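Fusolin (Unidentified entomopoxvirus, PDB 4OW5) binds chitin through a lytic polysaccharide monooxygenase domain, enhances the virulence of entomopoxviruses and crystallises in vivo into viral spindles. Local coordinates at the interface of chains A and B. Numbering follows the deposited sequence. Chains: chain A/B, Fusolin.

The interface of chains A and B. Residues chain A 16-19, 21, 28, 30; chain B 331, 333, 335-336.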
ATOM      1  N   VAL A  16     -13.179  21.817   3.080  1.00 14.32           N
ATOM      2  CA  VAL A  16     -14.451  21.454   2.493  1.00 16.31           C
ATOM      3  C   VAL A  16     -15.195  20.402   3.312  1.00 18.64           C
ATOM      4  O   VAL A  16     -16.384  20.510   3.405  1.00 17.79           O
ATOM      5  CB  VAL A  16     -14.396  21.040   1.007  1.00 22.20           C
ATOM      6  CG1 VAL A  16     -13.755  22.124   0.164  1.00 23.99           C
ATOM      7  CG2 VAL A  16     -13.742  19.703   0.784  1.00 20.97           C
ATOM      8  N   GLN A  17     -14.524  19.441   3.941  1.00 15.62           N
ATOM      9  CA  GLN A  17     -15.228  18.414   4.718  1.00 14.64           C
ATOM     10  C   GLN A  17     -15.957  18.946   5.953  1.00 18.51           C
ATOM     11  O   GLN A  17     -16.864  18.280   6.458  1.00 16.47           O
ATOM     12  CB  GLN A  17     -14.281  17.315   5.131  1.00 15.40           C
ATOM     13  CG  GLN A  17     -13.990  16.384   3.986  1.00 21.17           C
ATOM     14  CD  GLN A  17     -13.143  15.210   4.422  1.00 37.41           C
ATOM     15  OE1 GLN A  17     -13.203  14.752   5.550  1.00 31.75           O
ATOM     16  NE2 GLN A  17     -12.454  14.611   3.503  1.00 35.91           N
ATOM     17  N   GLY A  18     -15.577  20.128   6.418  1.00 17.19           N
ATOM     18  CA  GLY A  18     -16.286  20.814   7.482  1.00 17.87           C
ATOM     19  C   GLY A  18     -16.238  20.127   8.820  1.00 19.70           C
ATOM     20  O   GLY A  18     -15.335  19.334   9.087  1.00 19.17           O
ATOM     21  N   GLY A  19     -17.239  20.436   9.640  1.00 15.89           N
ATOM     22  CA  GLY A  19     -17.355  19.936  10.998  1.00 15.23           C
ATOM     23  C   GLY A  19     -16.417  20.638  11.968  1.00 19.35           C
ATOM     24  O   GLY A  19     -16.376  20.250  13.124  1.00 20.53           O
ATOM     25  N   TRP A  21     -16.194  24.301  12.395  1.00 22.85           N
ATOM     26  CA  TRP A  21     -16.681  25.572  12.954  1.00 23.94           C
ATOM     27  C   TRP A  21     -17.241  25.387  14.355  1.00 29.44           C
ATOM     28  O   TRP A  21     -17.220  26.321  15.152  1.00 29.83           O
ATOM     29  CB  TRP A  21     -17.762  26.205  12.056  1.00 22.38           C
ATOM     30  CG  TRP A  21     -17.247  26.764  10.778  1.00 22.80           C
ATOM     31  CD1 TRP A  21     -17.632  26.419   9.521  1.00 25.04           C
ATOM     32  CD2 TRP A  21     -16.259  27.790  10.632  1.00 23.04           C
ATOM     33  NE1 TRP A  21     -16.904  27.133   8.599  1.00 24.82           N
ATOM     34  CE2 TRP A  21     -16.114  28.039   9.253  1.00 26.39           C
ATOM     35  CE3 TRP A  21     -15.466  28.507  11.532  1.00 24.60           C
ATOM     36  CZ2 TRP A  21     -15.157  28.932   8.754  1.00 26.47           C
ATOM     37  CZ3 TRP A  21     -14.579  29.448  11.041  1.00 26.09           C
ATOM     38  CH2 TRP A  21     -14.432  29.655   9.667  1.00 26.51           C
ATOM     39  N   GLY A  28     -16.069  17.522  16.046  1.00 19.86           N
ATOM     40  CA  GLY A  28     -17.024  17.307  14.964  1.00 19.90           C
ATOM     41  C   GLY A  28     -16.350  17.032  13.629  1.00 22.51           C
ATOM     42  O   GLY A  28     -17.026  16.796  12.620  1.00 20.51           O
ATOM     43  N   PRO A  30     -14.732  14.809  10.946  1.00 20.37           N
ATOM     44  CA  PRO A  30     -14.779  13.352  10.721  1.00 20.60           C
ATOM     45  C   PRO A  30     -13.453  12.697  10.286  1.00 21.79           C
ATOM     46  O   PRO A  30     -13.171  11.590  10.718  1.00 22.45           O
ATOM     47  CB  PRO A  30     -15.822  13.224   9.622  1.00 24.00           C
ATOM     48  CG  PRO A  30     -15.760  14.442   8.907  1.00 29.01           C
ATOM     49  CD  PRO A  30     -15.449  15.526   9.876  1.00 23.72           C
TER
ATOM     50  N   TYR B 331     -18.491  10.010   7.158  1.00 35.67           N
ATOM     51  CA  TYR B 331     -17.701  11.204   6.875  1.00 35.10           C
ATOM     52  C   TYR B 331     -18.577  12.405   6.461  1.00 32.58           C
ATOM     53  O   TYR B 331     -18.036  13.472   6.198  1.00 31.29           O
ATOM     54  CB  TYR B 331     -16.634  10.913   5.827  1.00 38.64           C
ATOM     55  CG  TYR B 331     -15.649   9.872   6.317  1.00 44.29           C
ATOM     56  CD1 TYR B 331     -15.887   8.516   6.126  1.00 47.51           C
ATOM     57  CD2 TYR B 331     -14.528  10.238   7.053  1.00 45.86           C
ATOM     58  CE1 TYR B 331     -14.990   7.552   6.583  1.00 50.97           C
ATOM     59  CE2 TYR B 331     -13.631   9.284   7.530  1.00 47.16           C
ATOM     60  CZ  TYR B 331     -13.874   7.939   7.308  1.00 58.97           C
ATOM     61  OH  TYR B 331     -13.005   6.974   7.770  1.00 64.38           O
ATOM     62  N   THR B 333     -20.888  15.542   7.372  1.00 19.72           N
ATOM     63  CA  THR B 333     -21.033  16.480   8.477  1.00 18.54           C
ATOM     64  C   THR B 333     -22.309  17.243   8.229  1.00 20.07           C
ATOM     65  O   THR B 333     -22.859  17.190   7.128  1.00 15.77           O
ATOM     66  CB  THR B 333     -19.837  17.442   8.582  1.00 23.85           C
ATOM     67  OG1 THR B 333     -19.758  18.235   7.403  1.00 24.19           O
ATOM     68  CG2 THR B 333     -18.573  16.737   8.808  1.00 18.57           C
ATOM     69  N   ASP B 335     -22.356  20.345   7.615  1.00 17.95           N
ATOM     70  CA  ASP B 335     -22.082  21.356   6.598  1.00 19.73           C
ATOM     71  C   ASP B 335     -21.384  20.773   5.363  1.00 24.09           C
ATOM     72  O   ASP B 335     -20.937  21.542   4.538  1.00 24.94           O
ATOM     73  CB  ASP B 335     -21.302  22.534   7.202  1.00 22.45           C
ATOM     74  CG  ASP B 335     -20.005  22.189   7.858  1.00 34.21           C
ATOM     75  OD1 ASP B 335     -19.778  20.992   8.128  1.00 35.51           O
ATOM     76  OD2 ASP B 335     -19.236  23.117   8.157  1.00 40.60           O
ATOM     77  N   PHE B 336     -21.366  19.430   5.173  1.00 21.52           N
ATOM     78  CA  PHE B 336     -20.812  18.845   3.948  1.00 20.52           C
ATOM     79  C   PHE B 336     -21.344  17.455   3.668  1.00 22.86           C
ATOM     80  O   PHE B 336     -21.195  16.556   4.505  1.00 20.65           O
ATOM     81  CB  PHE B 336     -19.279  18.758   3.981  1.00 21.59           C
ATOM     82  CG  PHE B 336     -18.687  18.572   2.597  1.00 22.97           C
ATOM     83  CD1 PHE B 336     -18.786  19.575   1.644  1.00 26.35           C
ATOM     84  CD2 PHE B 336     -17.964  17.435   2.280  1.00 26.03           C
ATOM     85  CE1 PHE B 336     -18.168  19.446   0.399  1.00 27.78           C
ATOM     86  CE2 PHE B 336     -17.352  17.303   1.031  1.00 28.51           C
ATOM     87  CZ  PHE B 336     -17.426  18.327   0.119  1.00 26.70           C
TER
HETATM   88  O   HOH W   1     -17.357  15.906   5.439  1.00 50.04           O
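In fusolin, a chitin-binding protein of the lytic polysaccharide monooxygenase family, the C-terminal segment of chain B lies against the end of helix 10-17 of chain A and the glycine turn behind it; the two-fold symmetry of the deposited pair, which may be the biological arrangement, supplies a twin with the chains exchanged. Such an exchange of tails could help assemble the viral spindle. B:Thr333 serves both polar and apolar neighbours. Its CB lies 3.7 Å from the carbonyl A:Gln17 O and carries two branches. The hydroxyl OG1, between the backbone N and the carbonyl carbon (chi1 63°), lies 3.0 Å from A:Gln17 O, above the carbonyl plane and 26° out of it. It is also within bonding distance of B:Asp335 OD1, so its single hydrogen must be shared or alternate between the two acceptors. The methyl CG2, anti to the carbonyl carbon, rests 3.5 Å from A:Pro30 CD, the side chains crossing at about a right angle; the compact, puckered proline ring offers CD and CG to the methyl. A water also joins A:Gln17 O to the backbone carbonyl of B:Tyr331.

B:Asp335 turns its carboxylate toward the glycine turn. A:Gly19 N donates to B:Asp335 OD1 at 3.0 Å, on the syn lone pair, while B:Thr333 OG1 lies 2.9 Å from B:Asp335 OD1, on its anti lone pair. These contacts would tend to hold the carboxylate's rotation and may stabilise its negative charge. A:Gly18, with a positive phi that glycine adopts easily, has no side chain to keep the acid away. A:Trp21 CD1, in the indole, lies 3.9 Å from B:Asp335 OD2, the side chains crossing at about a right angle.

B:Phe336 has CG anti to its backbone N (chi1 -162°), which lays one ring face over A:Val16 O, 3.0 Å from the ring plane and offset toward the rim. Alongside, CZ at the ring tip meets CG2, a methyl of the beta-branched A:Val16, an apolar partner suited to an aromatic.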